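Fimbrial protein MyfA (Yersinia enterocolitica, PDB 5LND) is the major structural subunit of Myf fimbriae, polymerising into protease-resistant surface fibres that are a probable virulence factor of pathogenic strains. Local coordinates at residues H26-D31 with R81-F86; W38-T43 with D71-D76; G49-A54 with G97-T102; D60-E65 with F87-D92. One frame throughout, in Å; residues are numbered along the deposited sequence.

Contact 1 of 4, residues H26-D31 with R81-F86; sequences HLVMSD and RVEATF
The H26 imidazole leans over to the neighbouring strand, where its edge meets the side chains of E83 and T85. CG anti to the backbone N (chi1 -177°) carries the ring across, and chi2 of 71° points ND1 at T85 OG1, 3.5 Å away, in a weak hydrogen bond in which either atom could donate. On the same ring edge CE1 lies 3.2 Å from E83 OE1, and the carboxylate is turned steeply against the ring, their planes 77° apart. Further along this face R81 swings across V28: its chain bends at chi3, bringing NH1 to 3.5 Å from V28 CG1, while R81 CG rests against S30 OG. R81 NH2 and E83 OE2 form a salt bridge within the strand, though the carboxylate is modelled too close to be placed exactly.

Strands 22-30 and 81-88 run antiparallel in one sheet of the Ig-like beta sandwich, with 22-30 flanked on its other side by strand 3-8. L27 N donates to A84 O at 2.8 Å, nearly along the C=O axis, and A84 N returns the bond to L27 O; M29 and V82 repeat the exchange, V82 N reaching M29 O at 3.0 Å almost straight.

The opposite face, carrying L27, M29, V82 and A84, looks into the core. M29 CE, folded back at chi3, touches V82 CG1 at 4.0 Å, and L27 CB meets the edge of the F86 ring at CE2. V40 and W38 of strand 37-52 pack against L27, M29 and V82 from the facing sheet.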
# COMPACT_ATOMS: atom_id res chain seq x y z
N HIS B 26 3.12 8.75 19.18
CA HIS B 26 2.91 9.81 20.15
C HIS B 26 3.93 10.92 19.94
O HIS B 26 5.12 10.66 19.79
CB HIS B 26 3.01 9.27 21.57
CG HIS B 26 2.73 10.30 22.62
ND1 HIS B 26 1.48 10.82 22.85
CD2 HIS B 26 3.56 10.89 23.52
CE1 HIS B 26 1.54 11.70 23.84
NE2 HIS B 26 2.79 11.76 24.27
N LEU B 27 3.44 12.16 19.95
CA LEU B 27 4.27 13.32 19.67
C LEU B 27 4.21 14.31 20.82
O LEU B 27 3.15 14.55 21.37
CB LEU B 27 3.78 14.00 18.39
CG LEU B 27 4.31 15.41 18.13
CD1 LEU B 27 5.76 15.39 17.79
CD2 LEU B 27 3.51 16.07 17.04
N VAL B 28 5.36 14.87 21.17
CA VAL B 28 5.42 15.92 22.19
C VAL B 28 6.23 17.10 21.68
O VAL B 28 7.41 16.97 21.40
CB VAL B 28 6.06 15.41 23.49
CG1 VAL B 28 6.06 16.51 24.53
CG2 VAL B 28 5.29 14.21 24.01
N MET B 29 5.58 18.26 21.58
CA MET B 29 6.25 19.47 21.11
C MET B 29 6.33 20.49 22.25
O MET B 29 5.31 20.99 22.72
CB MET B 29 5.50 20.06 19.90
CG MET B 29 5.43 19.15 18.68
SD MET B 29 4.30 19.70 17.40
CE MET B 29 2.72 19.40 18.18
N SER B 30 7.55 20.80 22.68
CA SER B 30 7.75 21.65 23.85
C SER B 30 8.48 22.97 23.58
O SER B 30 9.40 23.03 22.77
CB SER B 30 8.50 20.88 24.93
OG SER B 30 7.70 19.83 25.43
N ASP B 31 8.03 24.00 24.29
CA ASP B 31 8.76 25.26 24.45
C ASP B 31 8.08 26.16 25.47
O ASP B 31 6.88 26.40 25.39
CB ASP B 31 8.90 26.02 23.14
CG ASP B 31 10.03 27.02 23.18
OD1 ASP B 31 10.60 27.24 24.27
OD2 ASP B 31 10.36 27.60 22.13
N ARG B 81 3.79 23.02 26.52
CA ARG B 81 3.84 21.65 26.02
C ARG B 81 2.56 21.20 25.34
O ARG B 81 1.47 21.31 25.92
CB ARG B 81 4.19 20.70 27.15
CG ARG B 81 4.58 19.33 26.68
CD ARG B 81 5.42 18.62 27.72
NE ARG B 81 4.63 17.81 28.64
CZ ARG B 81 4.68 16.49 28.71
NH1 ARG B 81 5.49 15.81 27.90
NH2 ARG B 81 3.93 15.84 29.58
N VAL B 82 2.69 20.71 24.11
CA VAL B 82 1.60 20.07 23.39
C VAL B 82 1.89 18.59 23.16
O VAL B 82 2.99 18.22 22.76
CB VAL B 82 1.39 20.71 22.01
CG1 VAL B 82 0.24 20.03 21.28
CG2 VAL B 82 1.13 22.19 22.15
N GLU B 83 0.89 17.75 23.41
CA GLU B 83 0.98 16.35 23.06
C GLU B 83 -0.07 15.99 22.03
O GLU B 83 -1.16 16.58 22.01
CB GLU B 83 0.79 15.49 24.30
CG GLU B 83 1.64 15.92 25.47
CD GLU B 83 1.80 14.83 26.48
OE1 GLU B 83 1.22 13.74 26.28
OE2 GLU B 83 2.50 15.06 27.48
N ALA B 84 0.25 15.01 21.19
CA ALA B 84 -0.70 14.48 20.23
C ALA B 84 -0.46 13.01 20.04
O ALA B 84 0.69 12.58 19.97
CB ALA B 84 -0.60 15.21 18.92
N THR B 85 -1.53 12.23 19.97
CA THR B 85 -1.44 10.83 19.57
C THR B 85 -1.99 10.68 18.16
O THR B 85 -3.03 11.24 17.83
CB THR B 85 -2.21 9.90 20.51
OG1 THR B 85 -1.78 10.12 21.86
CG2 THR B 85 -1.97 8.44 20.15
N PHE B 86 -1.27 9.94 17.32
CA PHE B 86 -1.76 9.66 15.98
C PHE B 86 -2.25 8.22 15.95
O PHE B 86 -1.50 7.29 16.24
CB PHE B 86 -0.66 9.89 14.95
CG PHE B 86 -0.22 11.32 14.85
CD1 PHE B 86 -0.78 12.18 13.92
CD2 PHE B 86 0.77 11.82 15.71
CE1 PHE B 86 -0.38 13.50 13.83
CE2 PHE B 86 1.18 13.14 15.63
CZ PHE B 86 0.60 13.98 14.69

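Contact 2 of 4, residues W38-T43 with D71-D76; sequences WNVRPT and DHWWID
A two-stranded antiparallel ladder in the second sheet of the sandwich joins W38-P42 to H72-I75, with a cluster of charged and ring groups on one face and hydrophobic core on the other. H72 carries the polar side. Its CG sits in the crowded position between the backbone N and the carbonyl carbon (chi1 68°), which lays the imidazole alongside R41. R41 extends from CG to NE and brings its guanidinium over one face of the ring, the planes 33° apart; NH1 sits near the ring's rim, 3.4 Å from H72 ND1, at an angle that rules out a hydrogen bond between them. H72 ND1 instead donates in its ring plane to D71 OD1 at 2.7 Å, while NE2 shares a water with N39 OD1, so both ring nitrogens are held and the ring's rotation is fixed. The carboxylate, and E106 of strand 97-108, which salt-bridges R41 NE, would help offset the cationic group above the imidazole. A second water ties R41 NH1 to D71 OD2, the latter bond weak.

Within this Ig-like fold the strands are zipped by paired backbone bonds at W38 with I75 and at V40 with W73. V40 N to W73 O, 2.8 Å, is the shortest, though the donor stands 40° above the carbonyl plane.

On the core side P42 and the W73 indole cross at about a right angle, P42 CG 4.0 Å from W73 CZ3, and F86 and W68 meet the same indole edge-to-face. W38 CD1 touches I75 CG2 at 4.2 Å, and the H35 ring meets that of W38.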
# COMPACT_ATOMS: atom_id res chain seq x y z
N TRP B 38 2.04 25.33 16.40
CA TRP B 38 2.91 24.35 15.77
C TRP B 38 2.36 23.85 14.43
O TRP B 38 1.16 23.85 14.21
CB TRP B 38 3.12 23.15 16.70
CG TRP B 38 3.57 23.49 18.10
CD1 TRP B 38 2.78 23.85 19.15
CD2 TRP B 38 4.92 23.51 18.58
NE1 TRP B 38 3.55 24.08 20.26
CE2 TRP B 38 4.87 23.88 19.93
CE3 TRP B 38 6.16 23.24 18.00
CZ2 TRP B 38 6.02 23.99 20.72
CZ3 TRP B 38 7.29 23.35 18.77
CH2 TRP B 38 7.22 23.73 20.11
N ASN B 39 3.27 23.44 13.55
CA ASN B 39 2.91 22.68 12.38
C ASN B 39 3.52 21.29 12.48
O ASN B 39 4.62 21.14 13.01
CB ASN B 39 3.41 23.38 11.12
CG ASN B 39 2.64 24.64 10.81
OD1 ASN B 39 1.44 24.71 11.05
ND2 ASN B 39 3.33 25.65 10.27
N VAL B 40 2.80 20.28 12.01
CA VAL B 40 3.41 18.97 11.78
C VAL B 40 3.20 18.66 10.31
O VAL B 40 2.08 18.43 9.87
CB VAL B 40 2.81 17.87 12.68
CG1 VAL B 40 3.60 16.57 12.52
CG2 VAL B 40 2.81 18.29 14.11
N ARG B 41 4.29 18.70 9.54
CA ARG B 41 4.22 18.53 8.09
C ARG B 41 4.81 17.20 7.62
O ARG B 41 6.01 16.97 7.78
CB ARG B 41 4.98 19.66 7.40
CG ARG B 41 4.59 21.06 7.83
CD ARG B 41 5.14 22.05 6.85
NE ARG B 41 4.64 23.40 7.07
CZ ARG B 41 3.73 23.98 6.31
NH1 ARG B 41 3.23 23.31 5.29
NH2 ARG B 41 3.32 25.22 6.55
N PRO B 42 3.98 16.34 7.01
CA PRO B 42 4.46 15.06 6.49
C PRO B 42 5.54 15.24 5.43
O PRO B 42 5.48 16.19 4.65
CB PRO B 42 3.22 14.45 5.84
CG PRO B 42 2.06 15.10 6.53
CD PRO B 42 2.53 16.50 6.85
N THR B 43 6.52 14.34 5.39
CA THR B 43 7.59 14.46 4.41
C THR B 43 7.87 13.13 3.73
O THR B 43 7.58 12.07 4.29
CB THR B 43 8.90 15.03 5.02
OG1 THR B 43 9.52 14.05 5.86
CG2 THR B 43 8.66 16.33 5.82
N ASP B 71 -2.61 19.69 3.70
CA ASP B 71 -1.54 18.69 3.61
C ASP B 71 -0.75 18.47 4.90
O ASP B 71 0.23 17.72 4.90
CB ASP B 71 -0.57 19.07 2.49
CG ASP B 71 0.13 20.39 2.75
OD1 ASP B 71 -0.31 21.15 3.63
OD2 ASP B 71 1.13 20.68 2.07
N HIS B 72 -1.15 19.12 5.99
CA HIS B 72 -0.40 19.02 7.23
C HIS B 72 -1.26 19.31 8.43
O HIS B 72 -2.37 19.83 8.30
CB HIS B 72 0.81 19.97 7.21
CG HIS B 72 0.44 21.42 7.25
ND1 HIS B 72 0.15 22.15 6.11
CD2 HIS B 72 0.31 22.29 8.29
CE1 HIS B 72 -0.14 23.39 6.45
NE2 HIS B 72 -0.05 23.50 7.76
N TRP B 73 -0.76 18.97 9.61
CA TRP B 73 -1.49 19.26 10.83
C TRP B 73 -0.98 20.56 11.42
O TRP B 73 0.17 20.95 11.20
CB TRP B 73 -1.36 18.13 11.84
CG TRP B 73 -2.06 16.86 11.45
CD1 TRP B 73 -3.38 16.56 11.62
CD2 TRP B 73 -1.47 15.71 10.83
NE1 TRP B 73 -3.64 15.30 11.14
CE2 TRP B 73 -2.48 14.76 10.65
CE3 TRP B 73 -0.17 15.41 10.42
CZ2 TRP B 73 -2.24 13.51 10.07
CZ3 TRP B 73 0.07 14.18 9.84
CH2 TRP B 73 -0.96 13.24 9.67
N TRP B 74 -1.83 21.23 12.17
CA TRP B 74 -1.44 22.47 12.82
C TRP B 74 -2.31 22.69 14.04
O TRP B 74 -3.36 22.08 14.19
CB TRP B 74 -1.59 23.65 11.86
CG TRP B 74 -3.01 23.94 11.51
CD1 TRP B 74 -3.77 23.28 10.61
CD2 TRP B 74 -3.83 24.99 12.04
NE1 TRP B 74 -5.02 23.84 10.55
CE2 TRP B 74 -5.08 24.89 11.42
CE3 TRP B 74 -3.62 26.00 12.99
CZ2 TRP B 74 -6.13 25.76 11.71
CZ3 TRP B 74 -4.67 26.86 13.28
CH2 TRP B 74 -5.90 26.74 12.64
N ILE B 75 -1.85 23.56 14.92
CA ILE B 75 -2.61 23.92 16.09
C ILE B 75 -2.10 25.28 16.55
O ILE B 75 -0.91 25.59 16.40
CB ILE B 75 -2.46 22.84 17.20
CG1 ILE B 75 -3.52 23.02 18.28
CG2 ILE B 75 -1.07 22.86 17.80
CD1 ILE B 75 -3.42 21.98 19.40
N ASP B 76 -3.00 26.10 17.07
CA ASP B 76 -2.59 27.31 17.77
C ASP B 76 -2.60 27.01 19.26
O ASP B 76 -3.65 27.03 19.90
CB ASP B 76 -3.54 28.47 17.48
CG ASP B 76 -3.38 29.05 16.10
OD1 ASP B 76 -2.32 28.91 15.47
OD2 ASP B 76 -4.36 29.67 15.65
O HOH W 1 -0.70 25.62 9.21
O HOH W 2 2.85 20.66 4.44

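Contact 3 of 4, residues G49-A54 with G97-T102; sequences GQMVSA and GEYQFT
V52 O takes one backbone hydrogen bond, from Q100 N at 2.8 Å and nearly straight, and Y99 CA adds a CH...O contact at 3.5 Å. The donor stands 52° out of the carbonyl plane, in keeping with the 132° between the strand directions. V52 N answers by donating to Q100 O, which completes a single antiparallel bridge.

On the buried face M51 and Y99 cross at about a right angle. M51 CG occupies the crowded position between backbone N and carbonyl carbon (chi1 72°), and the bend at chi3 brings CE to 3.3 Å from Y99 CB, a tight fit. The sulfur sits obliquely to the ring in a Met-aromatic contact, SD 5.0 Å from the Y99 centroid. S53 lays its CB over one face of that ring, 3.7 Å from the centroid, as a CH-pi contact. The Y99 hydroxyl bonds to K95 O. At the other end Q50 O reaches F101 CD1 at the ring edge, 3.3 Å away.

The other edge of 97-102 pairs with strand 118-130, probably the complementing donor strand of this self-complemented subunit, as in donor-strand complementation of Ig-like fimbrial subunits.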
# COMPACT_ATOMS: atom_id res chain seq x y z
N GLY B 49 -0.23 12.40 4.77
CA GLY B 49 -0.54 12.09 6.16
C GLY B 49 -0.54 10.60 6.44
O GLY B 49 -1.38 10.11 7.20
N GLN B 50 0.39 9.86 5.84
CA GLN B 50 0.39 8.40 5.98
C GLN B 50 1.64 7.85 6.65
O GLN B 50 2.70 8.43 6.57
CB GLN B 50 0.25 7.74 4.61
CG GLN B 50 -1.15 7.76 4.05
CD GLN B 50 -1.45 9.01 3.27
OE1 GLN B 50 -0.62 9.48 2.50
NE2 GLN B 50 -2.64 9.57 3.48
N MET B 51 1.49 6.70 7.31
CA MET B 51 2.64 5.88 7.66
C MET B 51 2.82 4.85 6.53
O MET B 51 1.84 4.38 5.95
CB MET B 51 2.48 5.24 9.05
CG MET B 51 1.46 4.13 9.14
SD MET B 51 1.22 3.45 10.80
CE MET B 51 2.85 3.49 11.47
N VAL B 52 4.07 4.55 6.19
CA VAL B 52 4.36 3.76 4.99
C VAL B 52 5.32 2.60 5.29
O VAL B 52 6.39 2.81 5.86
CB VAL B 52 4.97 4.67 3.89
CG1 VAL B 52 5.22 3.89 2.62
CG2 VAL B 52 4.06 5.82 3.60
N SER B 53 4.94 1.39 4.90
CA SER B 53 5.78 0.21 5.15
C SER B 53 6.82 -0.04 4.06
O SER B 53 6.84 0.64 3.04
CB SER B 53 4.93 -1.04 5.34
OG SER B 53 4.31 -1.42 4.14
N ALA B 54 7.69 -1.02 4.27
CA ALA B 54 8.81 -1.26 3.36
C ALA B 54 8.40 -1.51 1.92
O ALA B 54 9.14 -1.12 1.02
CB ALA B 54 9.68 -2.39 3.85
N GLY B 97 3.56 -5.13 8.72
CA GLY B 97 4.67 -4.37 8.19
C GLY B 97 5.32 -3.46 9.20
O GLY B 97 4.83 -3.28 10.31
N GLU B 98 6.45 -2.88 8.81
CA GLU B 98 7.09 -1.86 9.63
C GLU B 98 6.78 -0.53 8.98
O GLU B 98 7.35 -0.19 7.95
CB GLU B 98 8.60 -2.10 9.68
CG GLU B 98 8.98 -3.48 10.20
CD GLU B 98 8.55 -3.68 11.63
OE1 GLU B 98 8.69 -2.72 12.42
OE2 GLU B 98 8.08 -4.78 11.97
N TYR B 99 5.85 0.21 9.56
CA TYR B 99 5.37 1.42 8.91
C TYR B 99 6.02 2.67 9.46
O TYR B 99 5.93 2.96 10.64
CB TYR B 99 3.88 1.54 9.07
CG TYR B 99 3.04 0.52 8.37
CD1 TYR B 99 2.49 0.78 7.13
CD2 TYR B 99 2.74 -0.69 8.98
CE1 TYR B 99 1.69 -0.13 6.50
CE2 TYR B 99 1.94 -1.62 8.36
CZ TYR B 99 1.43 -1.33 7.11
OH TYR B 99 0.62 -2.24 6.48
N GLN B 100 6.65 3.42 8.56
CA GLN B 100 7.39 4.60 8.96
C GLN B 100 6.64 5.89 8.65
O GLN B 100 6.08 6.05 7.57
CB GLN B 100 8.74 4.62 8.26
CG GLN B 100 9.67 5.69 8.76
CD GLN B 100 10.93 5.80 7.93
OE1 GLN B 100 10.90 5.66 6.71
NE2 GLN B 100 12.05 6.07 8.59
N PHE B 101 6.63 6.80 9.60
CA PHE B 101 6.21 8.15 9.32
C PHE B 101 7.41 9.07 9.45
O PHE B 101 8.18 8.99 10.41
CB PHE B 101 5.09 8.59 10.25
CG PHE B 101 4.65 10.00 10.02
CD1 PHE B 101 3.69 10.29 9.05
CD2 PHE B 101 5.20 11.04 10.75
CE1 PHE B 101 3.29 11.59 8.84
CE2 PHE B 101 4.81 12.35 10.54
CZ PHE B 101 3.85 12.63 9.58
N THR B 102 7.57 9.94 8.46
CA THR B 102 8.56 10.99 8.50
C THR B 102 7.82 12.31 8.38
O THR B 102 6.80 12.42 7.69
CB THR B 102 9.58 10.85 7.35
OG1 THR B 102 8.90 10.78 6.09
CG2 THR B 102 10.40 9.61 7.55
O HOH W 3 7.42 -3.32 5.70

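Contact 4 of 4, residues D60-E65 with F87-D92; sequences DLHTNE and FLAAGD
F87 turns its ring back across the chain of H62 at the margin of the Ig-like beta sandwich, where the irregular segment 60-65 meets the end of strand 81-88. The torsion behind this is F87 chi1 of 64°, which holds CG in the crowded position between the backbone N and the carbonyl carbon. One face of the phenyl is thereby laid on H62 CB, 3.8 Å from the ring centroid, as a CH-pi contact. The imidazole itself goes past: with CG anti to the carbonyl carbon (chi1 -50°), H62 sends its ring toward A89, with F87 O near its plane at the edge, so that the two rings are nearly parallel, at 28°, but slid apart and barely overlapping. On the side away from the phenyl, H62 NE2 comes 3.8 Å from A89 CB. N64 crosses at about a right angle by the CE2-CZ rim of the phenyl, its ND2 3.5 Å from F87 CE2.

Backbone bonds join H62 and F87 in a single antiparallel bridge. F87 N donates to H62 O at 2.8 Å, and H62 N to F87 O at 3.1 Å, the latter visibly bent; both donors lie in the carbonyl planes. On the core side L61 and L88 run side by side, each with CG anti to its carbonyl carbon, their CD2 atoms 3.8 Å apart. L61 also touches W73 of strand 72-75.

Past L88 the chain makes a type II turn from A89 to D92 and comes back toward D60. There one water accepts from A89 N at 2.7 Å and donates to both D60 O and D92 OD2.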
# COMPACT_ATOMS: atom_id res chain seq x y z
N ASP B 60 -3.51 5.71 6.56
CA ASP B 60 -3.79 7.08 6.98
C ASP B 60 -3.57 7.28 8.47
O ASP B 60 -3.82 6.37 9.27
CB ASP B 60 -5.22 7.47 6.62
CG ASP B 60 -5.45 7.50 5.14
OD1 ASP B 60 -4.46 7.70 4.40
OD2 ASP B 60 -6.61 7.34 4.70
N LEU B 61 -3.11 8.47 8.85
CA LEU B 61 -2.95 8.83 10.25
C LEU B 61 -3.99 9.88 10.63
O LEU B 61 -4.39 10.68 9.79
CB LEU B 61 -1.55 9.35 10.52
CG LEU B 61 -0.46 8.32 10.37
CD1 LEU B 61 0.89 8.96 10.67
CD2 LEU B 61 -0.72 7.14 11.28
N HIS B 62 -4.44 9.84 11.88
CA HIS B 62 -5.42 10.78 12.39
C HIS B 62 -5.03 11.21 13.78
O HIS B 62 -4.38 10.47 14.51
CB HIS B 62 -6.80 10.13 12.47
CG HIS B 62 -7.22 9.44 11.22
ND1 HIS B 62 -7.90 10.09 10.20
CD2 HIS B 62 -7.07 8.16 10.81
CE1 HIS B 62 -8.15 9.23 9.23
NE2 HIS B 62 -7.65 8.06 9.57
N THR B 63 -5.46 12.41 14.15
CA THR B 63 -5.20 12.95 15.48
C THR B 63 -6.39 13.79 15.90
O THR B 63 -6.96 14.51 15.10
CB THR B 63 -3.87 13.77 15.52
OG1 THR B 63 -3.62 14.25 16.84
CG2 THR B 63 -3.90 14.94 14.56
N ASN B 64 -6.78 13.66 17.16
CA ASN B 64 -7.89 14.43 17.69
C ASN B 64 -7.40 15.68 18.40
O ASN B 64 -8.19 16.43 18.97
CB ASN B 64 -8.71 13.59 18.67
CG ASN B 64 -9.47 12.46 17.99
OD1 ASN B 64 -9.94 12.61 16.86
ND2 ASN B 64 -9.60 11.33 18.68
N GLU B 65 -6.09 15.90 18.37
CA GLU B 65 -5.48 17.02 19.05
C GLU B 65 -5.05 18.13 18.10
O GLU B 65 -4.84 19.25 18.53
CB GLU B 65 -4.27 16.55 19.86
CG GLU B 65 -4.59 15.52 20.95
CD GLU B 65 -4.79 14.14 20.39
OE1 GLU B 65 -4.13 13.81 19.38
OE2 GLU B 65 -5.61 13.39 20.93
N PHE B 87 -3.53 8.06 15.61
CA PHE B 87 -4.15 6.75 15.66
C PHE B 87 -4.61 6.30 14.28
O PHE B 87 -4.74 7.11 13.36
CB PHE B 87 -5.32 6.77 16.64
CG PHE B 87 -6.43 7.68 16.23
CD1 PHE B 87 -7.42 7.24 15.36
CD2 PHE B 87 -6.49 8.98 16.71
CE1 PHE B 87 -8.43 8.08 14.98
CE2 PHE B 87 -7.51 9.83 16.32
CZ PHE B 87 -8.48 9.38 15.46
N LEU B 88 -4.85 5.00 14.14
CA LEU B 88 -5.44 4.45 12.93
C LEU B 88 -6.94 4.37 13.14
O LEU B 88 -7.40 4.07 14.24
CB LEU B 88 -4.86 3.07 12.67
CG LEU B 88 -3.34 2.97 12.68
CD1 LEU B 88 -2.90 1.58 12.28
CD2 LEU B 88 -2.75 4.02 11.75
N ALA B 89 -7.72 4.64 12.11
CA ALA B 89 -9.17 4.65 12.27
C ALA B 89 -9.72 3.23 12.44
O ALA B 89 -9.18 2.26 11.90
CB ALA B 89 -9.85 5.35 11.11
N ALA B 90 -10.79 3.12 13.21
CA ALA B 90 -11.52 1.87 13.34
C ALA B 90 -12.07 1.46 11.98
O ALA B 90 -12.63 2.29 11.27
CB ALA B 90 -12.66 2.04 14.31
N GLY B 91 -11.93 0.18 11.64
CA GLY B 91 -12.47 -0.33 10.39
C GLY B 91 -11.43 -0.43 9.28
O GLY B 91 -11.70 -1.03 8.23
N ASP B 92 -10.27 0.16 9.51
CA ASP B 92 -9.16 0.07 8.57
C ASP B 92 -8.59 -1.34 8.51
O ASP B 92 -8.27 -1.93 9.54
CB ASP B 92 -8.06 1.08 8.92
CG ASP B 92 -8.31 2.46 8.34
OD1 ASP B 92 -9.48 2.90 8.31
OD2 ASP B 92 -7.33 3.11 7.90
O HOH W 4 -5.77 3.92 5.83
O HOH W 5 -6.46 5.02 9.73

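Contacts 1 and 2 lie in the two facing sheets of the sandwich, their centres about 12 Å apart, and meet where S30 O comes within 3.5 Å of W38 CH2. Strand 37-52 runs on from contact 2 into contact 3, centres about 17 Å apart, with T43 N and T102 O 3.0 Å apart at the join. Contact 4 borders the others: E65 OE1 takes the N-H of T85 from contact 1, T63 CG2 packs on W73 CD1 of contact 2, and Q50 NE2 reaches D60 OD1 from contact 3. Contacts 1 and 3 do not touch, their centres being about 19 Å apart on opposite sides of the chain's centre.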